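Local atomic coordinates of putative exported protein (Bordetella pertussis, PDB entry 2DVZ), a protein that binds glutamate in the periplasm and probably acts as the solute receptor of a tripartite tricarboxylate-type transporter. Residues Ala63-Ser67 with Asp97-Asp101; Ser161-Thr166 with Phe234-Asn238; Leu197-Met201 with Asp278-Ala282; Ala211-Trp216 with Val226-Ala230. All blocks are in the same frame, centred on the assembly; numbering follows the deposited sequence.

Contact 1: residues Ala63-Ser67 with Asp97-Asp101; sequences AIGAS and DLPYD
Ala66 and Tyr100 form the tight part of this contact, where helix 63-71 of the periplasmic binding protein fold meets the loop that follows helix 84-93. The methyl of Ala66 sits over one face of the Tyr100 ring in a CH-pi contact, 3.9 Å from CB to the ring centroid. Tyr100 has CG between its backbone N and carbonyl carbon (chi1 68°), the rotamer that presents the ring to Ala66. The other face is taken by Leu98, whose CD2 lies above the plane, toward the rim. The Tyr100 hydroxyl bonds to the backbone O of Thr86 in helix 84-93, which ties the far end down. Ala63 CB adds a light apolar touch, 4.0 Å from Leu98 CD1. The Tyr100 side chain is about 7 Å from that of the glutamate-binding Ser85 and about 10 Å from the bound glutamate, near the site but not touching the ligand.

The looser side is at Pro99, which is exposed. Its ring rests against Ser67 OG, with CG at 3.6 Å. No hydrogen bond joins the segments. Ser67 OG donates to Ala63 O of its own helix at 2.8 Å, and lies at the edge of the Tyr100 ring, 3.3 Å from CD2.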
loop_
_atom_site.group_PDB
_atom_site.type_symbol
_atom_site.label_atom_id
_atom_site.label_comp_id
_atom_site.label_asym_id
_atom_site.label_seq_id
_atom_site.Cartn_x
_atom_site.Cartn_y
_atom_site.Cartn_z
ATOM N N ALA A 63 -8.996 -1.186 8.387
ATOM C CA ALA A 63 -9.816 -0.571 9.471
ATOM C C ALA A 63 -9.604 -1.178 10.853
ATOM O O ALA A 63 -9.521 -0.455 11.832
ATOM C CB ALA A 63 -11.246 -0.600 9.127
ATOM N N ILE A 64 -9.502 -2.490 10.959
ATOM C CA ILE A 64 -9.338 -3.107 12.290
ATOM C C ILE A 64 -8.068 -2.609 12.986
ATOM O O ILE A 64 -8.095 -2.177 14.136
ATOM C CB ILE A 64 -9.344 -4.680 12.221
ATOM C CG1 ILE A 64 -10.742 -5.235 11.849
ATOM C CG2 ILE A 64 -8.888 -5.293 13.517
ATOM C CD1 ILE A 64 -11.920 -4.420 12.369
ATOM N N GLY A 65 -6.955 -2.684 12.269
ATOM C CA GLY A 65 -5.643 -2.359 12.820
ATOM C C GLY A 65 -5.464 -0.869 13.013
ATOM O O GLY A 65 -4.858 -0.443 14.006
ATOM N N ALA A 66 -5.978 -0.069 12.077
ATOM C CA ALA A 66 -5.844 1.390 12.226
ATOM C C ALA A 66 -6.657 1.933 13.404
ATOM O O ALA A 66 -6.277 2.949 13.982
ATOM C CB ALA A 66 -6.183 2.151 10.936
ATOM N N SER A 67 -7.775 1.280 13.732
ATOM C CA SER A 67 -8.694 1.777 14.768
ATOM C C SER A 67 -8.049 1.494 16.092
ATOM O O SER A 67 -8.065 2.337 16.993
ATOM C CB SER A 67 -10.075 1.105 14.670
ATOM O OG SER A 67 -10.732 1.449 13.434
ATOM N N ASP A 97 -19.266 5.517 9.627
ATOM C CA ASP A 97 -19.044 4.553 10.675
ATOM C C ASP A 97 -17.608 4.061 10.813
ATOM O O ASP A 97 -17.369 3.084 11.526
ATOM C CB ASP A 97 -19.999 3.368 10.519
ATOM C CG ASP A 97 -19.762 2.599 9.247
ATOM O OD1 ASP A 97 -20.568 2.747 8.294
ATOM O OD2 ASP A 97 -18.755 1.856 9.189
ATOM N N LEU A 98 -16.651 4.691 10.141
ATOM C CA LEU A 98 -15.250 4.345 10.410
ATOM C C LEU A 98 -14.893 4.879 11.820
ATOM O O LEU A 98 -15.169 6.044 12.112
ATOM C CB LEU A 98 -14.322 4.919 9.326
ATOM C CG LEU A 98 -12.897 4.356 9.261
ATOM C CD1 LEU A 98 -12.886 2.991 8.606
ATOM C CD2 LEU A 98 -12.004 5.313 8.506
ATOM N N PRO A 99 -14.324 4.025 12.702
ATOM C CA PRO A 99 -13.964 4.380 14.086
ATOM C C PRO A 99 -12.694 5.240 14.310
ATOM O O PRO A 99 -12.212 5.329 15.456
ATOM C CB PRO A 99 -13.759 3.020 14.754
ATOM C CG PRO A 99 -14.234 2.015 13.750
ATOM C CD PRO A 99 -14.039 2.614 12.429
ATOM N N TYR A 100 -12.150 5.859 13.260
ATOM C CA TYR A 100 -11.010 6.749 13.423
ATOM C C TYR A 100 -11.078 7.823 12.349
ATOM O O TYR A 100 -11.703 7.625 11.341
ATOM C CB TYR A 100 -9.675 5.973 13.376
ATOM C CG TYR A 100 -9.342 5.375 12.016
ATOM C CD1 TYR A 100 -8.644 6.114 11.073
ATOM C CD2 TYR A 100 -9.739 4.082 11.684
ATOM C CE1 TYR A 100 -8.329 5.581 9.813
ATOM C CE2 TYR A 100 -9.438 3.535 10.441
ATOM C CZ TYR A 100 -8.740 4.291 9.506
ATOM O OH TYR A 100 -8.454 3.780 8.278
ATOM N N ASP A 101 -10.490 8.978 12.621
ATOM C CA ASP A 101 -10.283 10.031 11.644
ATOM C C ASP A 101 -8.773 9.943 11.339
ATOM O O ASP A 101 -7.964 10.124 12.239
ATOM C CB ASP A 101 -10.685 11.389 12.255
ATOM C CG ASP A 101 -10.574 12.574 11.278
ATOM O OD1 ASP A 101 -9.629 12.689 10.436
ATOM O OD2 ASP A 101 -11.459 13.446 11.410
#

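Contact 2: residues Ser161-Thr166 with Phe234-Asn238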
loop_
_atom_site.group_PDB
_atom_site.type_symbol
_atom_site.label_atom_id
_atom_site.label_comp_id
_atom_site.label_asym_id
_atom_site.label_seq_id
_atom_site.Cartn_x
_atom_site.Cartn_y
_atom_site.Cartn_z
ATOM N N SER A 161 -11.425 1.696 -10.290
ATOM C CA SER A 161 -10.897 2.755 -11.178
ATOM C C SER A 161 -10.466 2.248 -12.557
ATOM O O SER A 161 -10.736 2.901 -13.581
ATOM C CB SER A 161 -9.719 3.465 -10.501
ATOM O OG SER A 161 -10.264 4.315 -9.511
ATOM N N PHE A 162 -9.791 1.097 -12.562
ATOM C CA PHE A 162 -9.369 0.442 -13.776
ATOM C C PHE A 162 -10.563 0.088 -14.678
ATOM O O PHE A 162 -10.567 0.345 -15.895
ATOM C CB PHE A 162 -8.590 -0.817 -13.369
ATOM C CG PHE A 162 -8.124 -1.646 -14.525
ATOM C CD1 PHE A 162 -6.839 -1.487 -15.022
ATOM C CD2 PHE A 162 -8.975 -2.568 -15.136
ATOM C CE1 PHE A 162 -6.399 -2.229 -16.077
ATOM C CE2 PHE A 162 -8.536 -3.330 -16.210
ATOM C CZ PHE A 162 -7.235 -3.166 -16.678
ATOM N N LYS A 163 -11.556 -0.552 -14.064
ATOM C CA LYS A 163 -12.801 -0.936 -14.718
ATOM C C LYS A 163 -13.463 0.279 -15.379
ATOM O O LYS A 163 -13.823 0.236 -16.547
ATOM C CB LYS A 163 -13.745 -1.580 -13.685
ATOM C CG LYS A 163 -13.316 -2.960 -13.346
ATOM C CD LYS A 163 -13.999 -3.530 -12.128
ATOM C CE LYS A 163 -15.494 -3.639 -12.302
ATOM N NZ LYS A 163 -16.017 -4.343 -11.085
HETATM N N MSE A 164 -13.596 1.360 -14.623
HETATM C CA MSE A 164 -14.244 2.557 -15.113
HETATM C C MSE A 164 -13.503 3.217 -16.296
HETATM O O MSE A 164 -14.118 3.682 -17.269
HETATM C CB MSE A 164 -14.404 3.527 -13.922
HETATM C CG MSE A 164 -15.184 4.828 -14.215
HETATM SE SE MSE A 164 -17.036 4.433 -14.766
HETATM C CE MSE A 164 -17.786 3.837 -13.026
ATOM N N ALA A 165 -12.179 3.264 -16.204
ATOM C CA ALA A 165 -11.363 3.980 -17.186
ATOM C C ALA A 165 -11.199 3.187 -18.462
ATOM O O ALA A 165 -11.063 3.777 -19.535
ATOM C CB ALA A 165 -10.000 4.329 -16.615
ATOM N N THR A 166 -11.193 1.863 -18.341
ATOM C CA THR A 166 -10.921 1.001 -19.482
ATOM C C THR A 166 -12.223 0.441 -20.017
ATOM O O THR A 166 -12.231 -0.138 -21.070
ATOM C CB THR A 166 -9.913 -0.170 -19.163
ATOM O OG1 THR A 166 -10.463 -1.023 -18.150
ATOM C CG2 THR A 166 -8.566 0.334 -18.673
ATOM N N PHE A 234 -3.369 5.232 -20.144
ATOM C CA PHE A 234 -4.278 5.564 -19.051
ATOM C C PHE A 234 -3.599 6.318 -17.924
ATOM O O PHE A 234 -3.515 5.786 -16.835
ATOM C CB PHE A 234 -4.977 4.283 -18.536
ATOM C CG PHE A 234 -5.787 3.609 -19.607
ATOM C CD1 PHE A 234 -7.106 3.991 -19.830
ATOM C CD2 PHE A 234 -5.201 2.658 -20.458
ATOM C CE1 PHE A 234 -7.871 3.390 -20.882
ATOM C CE2 PHE A 234 -5.937 2.066 -21.498
ATOM C CZ PHE A 234 -7.282 2.431 -21.708
ATOM N N PRO A 235 -3.120 7.571 -18.184
ATOM C CA PRO A 235 -2.402 8.319 -17.155
ATOM C C PRO A 235 -3.188 8.594 -15.849
ATOM O O PRO A 235 -2.573 8.791 -14.810
ATOM C CB PRO A 235 -2.008 9.651 -17.867
ATOM C CG PRO A 235 -2.934 9.768 -19.057
ATOM C CD PRO A 235 -3.225 8.337 -19.455
ATOM N N VAL A 236 -4.512 8.591 -15.882
ATOM C CA VAL A 236 -5.320 8.782 -14.651
ATOM C C VAL A 236 -5.052 7.647 -13.679
ATOM O O VAL A 236 -5.179 7.821 -12.470
ATOM C CB VAL A 236 -6.899 8.923 -14.930
ATOM C CG1 VAL A 236 -7.561 7.572 -15.210
ATOM C CG2 VAL A 236 -7.648 9.566 -13.744
ATOM N N LEU A 237 -4.666 6.493 -14.219
ATOM C CA LEU A 237 -4.442 5.309 -13.394
ATOM C C LEU A 237 -3.020 5.244 -12.838
ATOM O O LEU A 237 -2.722 4.412 -12.015
ATOM C CB LEU A 237 -4.800 4.047 -14.189
ATOM C CG LEU A 237 -6.256 3.896 -14.688
ATOM C CD1 LEU A 237 -6.413 2.567 -15.455
ATOM C CD2 LEU A 237 -7.349 4.004 -13.575
ATOM N N ASN A 238 -2.153 6.157 -13.267
ATOM C CA ASN A 238 -0.749 6.084 -12.927
ATOM C C ASN A 238 -0.399 6.708 -11.567
ATOM O O ASN A 238 0.525 7.513 -11.459
ATOM C CB ASN A 238 0.069 6.712 -14.069
ATOM C CG ASN A 238 1.490 6.229 -14.097
ATOM O OD1 ASN A 238 1.791 5.090 -13.675
ATOM N ND2 ASN A 238 2.397 7.090 -14.598
#
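Leu237 of the short 3-10 turn 235-237 and Phe234, just before it, pack against the end of helix 154-166, a helix-to-loop contact on the flank of the binding protein fold. In the first shell, Leu237 splits its two methyls. CD2 lies 3.6 Å from Ser161 O and also meets Ala165 CB at 4.0 Å. CD1 goes to Phe162, reaching ring atom CD1 at 4.1 Å, and the two side chains cross at about a right angle. Phe234 offers a ring face to Thr166: CG2 stands 3.9 Å from the ring centroid, only 14° off the normal, a CH-pi contact. Val236 adds a marginal touch on Ala165.

The next shell fixes these groups. Thr166 CG2 also lies over the centre of the Phe162 ring, so one methyl is held between two aromatic rings. Phe162 stacks edge-to-face with Phe194, and Leu134 of helix 130-138 packs on Phe162, Thr166 and Phe234. The turn is closed by a backbone bond from Leu237 N to Phe234 O. Thr166 has its OG1 between the backbone N and the carbonyl carbon (chi1 62°), which lets OG1 donate to Phe162 O at 2.6 Å, from above the carbonyl plane.

Contact 3: residues Leu197-Met201 with Asp278-Ala282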
loop_
_atom_site.group_PDB
_atom_site.type_symbol
_atom_site.label_atom_id
_atom_site.label_comp_id
_atom_site.label_asym_id
_atom_site.label_seq_id
_atom_site.Cartn_x
_atom_site.Cartn_y
_atom_site.Cartn_z
ATOM N N LEU A 197 3.362 -3.086 -5.590
ATOM C CA LEU A 197 4.397 -3.873 -6.266
ATOM C C LEU A 197 5.253 -4.805 -5.374
ATOM O O LEU A 197 5.433 -5.962 -5.734
ATOM C CB LEU A 197 5.209 -2.971 -7.238
ATOM C CG LEU A 197 6.257 -3.591 -8.197
ATOM C CD1 LEU A 197 5.767 -4.905 -8.946
ATOM C CD2 LEU A 197 6.754 -2.520 -9.158
ATOM N N PRO A 198 5.773 -4.329 -4.218
ATOM C CA PRO A 198 6.644 -5.206 -3.411
ATOM C C PRO A 198 6.199 -6.658 -3.120
ATOM O O PRO A 198 7.068 -7.537 -3.099
ATOM C CB PRO A 198 6.860 -4.403 -2.119
ATOM C CG PRO A 198 6.731 -2.995 -2.588
ATOM C CD PRO A 198 5.665 -2.988 -3.607
ATOM N N SER A 199 4.911 -6.909 -2.856
ATOM C CA SER A 199 4.438 -8.278 -2.544
ATOM C C SER A 199 4.303 -9.166 -3.783
ATOM O O SER A 199 4.424 -10.398 -3.695
ATOM C CB SER A 199 3.106 -8.286 -1.755
ATOM O OG SER A 199 2.260 -7.233 -2.165
ATOM N N SER A 200 4.030 -8.549 -4.930
ATOM C CA SER A 200 3.939 -9.283 -6.164
ATOM C C SER A 200 5.313 -9.424 -6.801
ATOM O O SER A 200 5.522 -10.325 -7.586
ATOM C CB SER A 200 2.967 -8.565 -7.116
ATOM O OG SER A 200 1.606 -8.746 -6.701
HETATM N N MSE A 201 6.242 -8.527 -6.478
HETATM C CA MSE A 201 7.583 -8.529 -7.095
HETATM C C MSE A 201 8.320 -9.869 -7.170
HETATM O O MSE A 201 8.795 -10.195 -8.258
HETATM C CB MSE A 201 8.515 -7.423 -6.554
HETATM C CG MSE A 201 9.859 -7.340 -7.317
HETATM SE SE MSE A 201 9.604 -6.761 -9.240
HETATM C CE MSE A 201 9.693 -4.816 -9.008
ATOM N N ASP A 278 14.779 -2.748 -5.378
ATOM C CA ASP A 278 14.446 -4.046 -5.967
ATOM C C ASP A 278 12.967 -4.421 -5.908
ATOM O O ASP A 278 12.504 -5.172 -6.771
ATOM C CB ASP A 278 15.277 -5.183 -5.358
ATOM C CG ASP A 278 16.776 -5.120 -5.747
ATOM O OD1 ASP A 278 17.211 -4.215 -6.517
ATOM O OD2 ASP A 278 17.504 -6.008 -5.268
ATOM N N GLN A 279 12.246 -3.914 -4.908
ATOM C CA GLN A 279 10.843 -4.279 -4.699
ATOM C C GLN A 279 9.879 -3.369 -5.453
ATOM O O GLN A 279 8.713 -3.715 -5.595
ATOM C CB GLN A 279 10.456 -4.239 -3.212
ATOM C CG GLN A 279 10.345 -2.859 -2.684
ATOM C CD GLN A 279 10.027 -2.765 -1.203
ATOM O OE1 GLN A 279 10.467 -3.593 -0.366
ATOM N NE2 GLN A 279 9.294 -1.707 -0.856
ATOM N N GLY A 280 10.353 -2.205 -5.903
ATOM C CA GLY A 280 9.499 -1.285 -6.629
ATOM C C GLY A 280 9.080 -0.075 -5.815
ATOM O O GLY A 280 7.992 0.427 -6.025
ATOM N N SER A 281 9.931 0.337 -4.859
ATOM C CA SER A 281 9.756 1.523 -4.034
ATOM C C SER A 281 10.958 2.482 -4.137
ATOM O O SER A 281 11.989 2.186 -4.733
ATOM C CB SER A 281 9.586 1.160 -2.548
ATOM O OG SER A 281 8.590 0.209 -2.322
ATOM N N ALA A 282 10.808 3.633 -3.512
ATOM C CA ALA A 282 11.850 4.610 -3.444
ATOM C C ALA A 282 11.761 5.280 -2.083
ATOM O O ALA A 282 10.669 5.692 -1.670
ATOM C CB ALA A 282 11.655 5.653 -4.551
#
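A Schellman motif ends helix 270-279 at Gly280, and this turn abuts helix 197-205, just after the glutamate-binding Asn196. Pro198 and Gln279 carry most of the contact. The proline ring crosses the Gln279 side chain at a slant, with Pro198 CG 3.4 Å from Gln279 NE2 and 3.6 Å from Gln279 CG. Gln279 has CG between its backbone N and carbonyl carbon (chi1 73°) and runs extended from there, which brings the amide to the ring. The amide also points at Ser281. NE2 donates to OG with the acceptor nearly in the amide plane and an angle of 163° at the hydrogen. The modelled distance of 2.5 Å between Gln279 NE2 and Ser281 OG is unusually short, so its exact length is doubtful. Ser281 OG is also hydrogen-bonded to Thr115 OG1 of strand 106-121.

The backbones come close as well. Gln279 O faces Pro198, which has no N-H to give it, and receives a CA-H...O contact from Pro198 CA at 3.4 Å. Leu197 CG and CE of the selenomethionine Met201 border the same oxygen. Met201 bends at chi2 and chi3, which folds its CE back to 3.6 Å from Asp278 O. Leu197 CD2 lies 3.9 Å from Gly280 CA. Gly280 has the positive phi that marks the Schellman turn.

No hydrogen bond crosses between the segments. They meet by the proline ring on the Gln279 chain and by carbon atoms set against Gln279 O and Asp278 O, while the Gln279 amide finds an acceptor within its own segment, in Ser281.

Contact 4: residues Ala211-Trp216 with Val226-Ala230; sequences AMAIAW and VPTFA
Strand 210-215 and the loop 226-230 are joined by a single beta bridge, Ile214 with Thr228, their end-to-end directions 55° apart. Ile214 uses both of its backbone polar atoms. Its N donates to Pro227 O at 3.1 Å, in the carbonyl plane, and its O takes a weak bond from Phe229 N. CA-H...O contacts flank the pair, from Ala213 CA to Pro227 O and from Thr228 CA to Ile214 O. On its other edge the strand is paired with strand 106-121 of the main sheet, where Met212 and Ala213 both face Val119 in a classic beta bulge.

Side chains pack on both flanks of the bridge. Val226 has CG1 anti to the backbone N (chi1 -178°) and CG2 anti to the carbonyl carbon, which sends the methyls to different strand residues. CG2 meets Ala211 CB at 3.8 Å, and CG1 meets Ala213 CA at 3.7 Å and Ile214 CG2 at 3.9 Å. Pro227 CG rests 3.5 Å from Met212 O. Thr228 CG2 touches Trp216 O at 3.6 Å, while its OG1 bonds to Asp231 N.

Met158 and Phe162 of helix 154-166 pack on Phe229. Ala215 CA lies at the edge of the Phe229 ring, in its plane. The ring turns one face to Ala213, whose methyl stands over the centre in a CH-pi contact, CB to centroid 3.8 Å and only 6° off the normal.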
loop_
_atom_site.group_PDB
_atom_site.type_symbol
_atom_site.label_atom_id
_atom_site.label_comp_id
_atom_site.label_asym_id
_atom_site.label_seq_id
_atom_site.Cartn_x
_atom_site.Cartn_y
_atom_site.Cartn_z
ATOM N N ALA A 211 3.189 -9.099 -14.970
ATOM C CA ALA A 211 2.743 -7.733 -14.742
ATOM C C ALA A 211 2.329 -7.055 -16.059
ATOM O O ALA A 211 3.060 -7.109 -17.063
ATOM C CB ALA A 211 3.849 -6.952 -14.063
HETATM N N MSE A 212 1.158 -6.432 -16.055
HETATM C CA MSE A 212 0.660 -5.788 -17.249
HETATM C C MSE A 212 1.000 -4.318 -17.343
HETATM O O MSE A 212 1.245 -3.805 -18.441
HETATM C CB MSE A 212 -0.864 -6.008 -17.406
HETATM C CG MSE A 212 -1.239 -7.461 -17.715
HETATM SE SE MSE A 212 -0.615 -8.171 -19.463
HETATM C CE MSE A 212 1.135 -8.837 -18.947
ATOM N N ALA A 213 0.967 -3.645 -16.193
ATOM C CA ALA A 213 1.324 -2.227 -16.050
ATOM C C ALA A 213 1.690 -1.954 -14.597
ATOM O O ALA A 213 1.272 -2.676 -13.713
ATOM C CB ALA A 213 0.168 -1.330 -16.470
ATOM N N ILE A 214 2.479 -0.918 -14.354
ATOM C CA ILE A 214 2.822 -0.483 -12.996
ATOM C C ILE A 214 2.353 0.959 -12.870
ATOM O O ILE A 214 2.272 1.674 -13.890
ATOM C CB ILE A 214 4.364 -0.592 -12.636
ATOM C CG1 ILE A 214 5.244 0.211 -13.607
ATOM C CG2 ILE A 214 4.825 -2.037 -12.537
ATOM C CD1 ILE A 214 6.679 0.436 -13.084
ATOM N N ALA A 215 1.998 1.370 -11.654
ATOM C CA ALA A 215 1.709 2.790 -11.395
ATOM C C ALA A 215 2.957 3.493 -10.788
ATOM O O ALA A 215 3.343 3.255 -9.661
ATOM C CB ALA A 215 0.452 2.973 -10.541
ATOM N N TRP A 216 3.606 4.315 -11.590
ATOM C CA TRP A 216 4.928 4.844 -11.277
ATOM C C TRP A 216 5.252 5.897 -12.338
ATOM O O TRP A 216 4.681 5.870 -13.438
ATOM C CB TRP A 216 5.956 3.713 -11.281
ATOM C CG TRP A 216 7.202 3.972 -10.494
ATOM C CD1 TRP A 216 8.498 4.003 -10.977
ATOM C CD2 TRP A 216 7.301 4.219 -9.073
ATOM N NE1 TRP A 216 9.384 4.243 -9.950
ATOM C CE2 TRP A 216 8.681 4.381 -8.773
ATOM C CE3 TRP A 216 6.368 4.314 -8.036
ATOM C CZ2 TRP A 216 9.138 4.641 -7.472
ATOM C CZ3 TRP A 216 6.809 4.594 -6.755
ATOM C CH2 TRP A 216 8.188 4.741 -6.478
ATOM N N VAL A 226 7.905 -3.809 -18.363
ATOM C CA VAL A 226 6.535 -3.511 -17.948
ATOM C C VAL A 226 6.292 -2.015 -18.095
ATOM O O VAL A 226 7.004 -1.197 -17.507
ATOM C CB VAL A 226 6.222 -4.034 -16.467
ATOM C CG1 VAL A 226 4.740 -3.765 -16.036
ATOM C CG2 VAL A 226 6.596 -5.525 -16.307
ATOM N N PRO A 227 5.287 -1.635 -18.905
ATOM C CA PRO A 227 5.020 -0.197 -19.050
ATOM C C PRO A 227 4.305 0.394 -17.841
ATOM O O PRO A 227 3.639 -0.324 -17.119
ATOM C CB PRO A 227 4.015 -0.152 -20.241
ATOM C CG PRO A 227 3.258 -1.446 -20.085
ATOM C CD PRO A 227 4.362 -2.445 -19.738
ATOM N N THR A 228 4.389 1.710 -17.680
ATOM C CA THR A 228 3.531 2.403 -16.727
ATOM C C THR A 228 2.120 2.533 -17.307
ATOM O O THR A 228 1.903 2.266 -18.522
ATOM C CB THR A 228 4.085 3.782 -16.370
ATOM O OG1 THR A 228 3.797 4.708 -17.430
ATOM C CG2 THR A 228 5.555 3.689 -16.172
ATOM N N PHE A 229 1.173 2.952 -16.455
ATOM C CA PHE A 229 -0.188 3.176 -16.894
ATOM C C PHE A 229 -0.278 4.341 -17.857
ATOM O O PHE A 229 -1.203 4.388 -18.681
ATOM C CB PHE A 229 -1.129 3.410 -15.696
ATOM C CG PHE A 229 -1.616 2.129 -15.060
ATOM C CD1 PHE A 229 -2.657 1.395 -15.642
ATOM C CD2 PHE A 229 -1.039 1.654 -13.885
ATOM C CE1 PHE A 229 -3.108 0.195 -15.036
ATOM C CE2 PHE A 229 -1.460 0.461 -13.292
ATOM C CZ PHE A 229 -2.496 -0.265 -13.873
ATOM N N ALA A 230 0.656 5.294 -17.726
ATOM C CA ALA A 230 0.782 6.407 -18.661
ATOM C C ALA A 230 1.291 5.912 -20.039
ATOM O O ALA A 230 0.762 6.296 -21.100
ATOM C CB ALA A 230 1.678 7.503 -18.073
#

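In the fold
Contact 1 comes first along the chain and stands apart, its centre 27 to 31 Å from the others. Both segments of contact 4 fall between those of contact 2 and those of contact 3, and contacts 2 and 3 alternate. The centre of contact 4 is about 11 Å from that of contact 2 and 13 Å from that of contact 3. Contact 4 touches contact 2 through probable hydrogen bonds, Phe234 N to Phe229 O and Asn238 ND2 to Trp216 O, and contact 3 by packing of Leu197 on Ile214. Contacts 2 and 3, about 21 Å apart, do not touch. Contacts 1 and 3 lie near glutamate-binding residues on opposite sides of the chain's centre, consistent with a ligand held between two lobes.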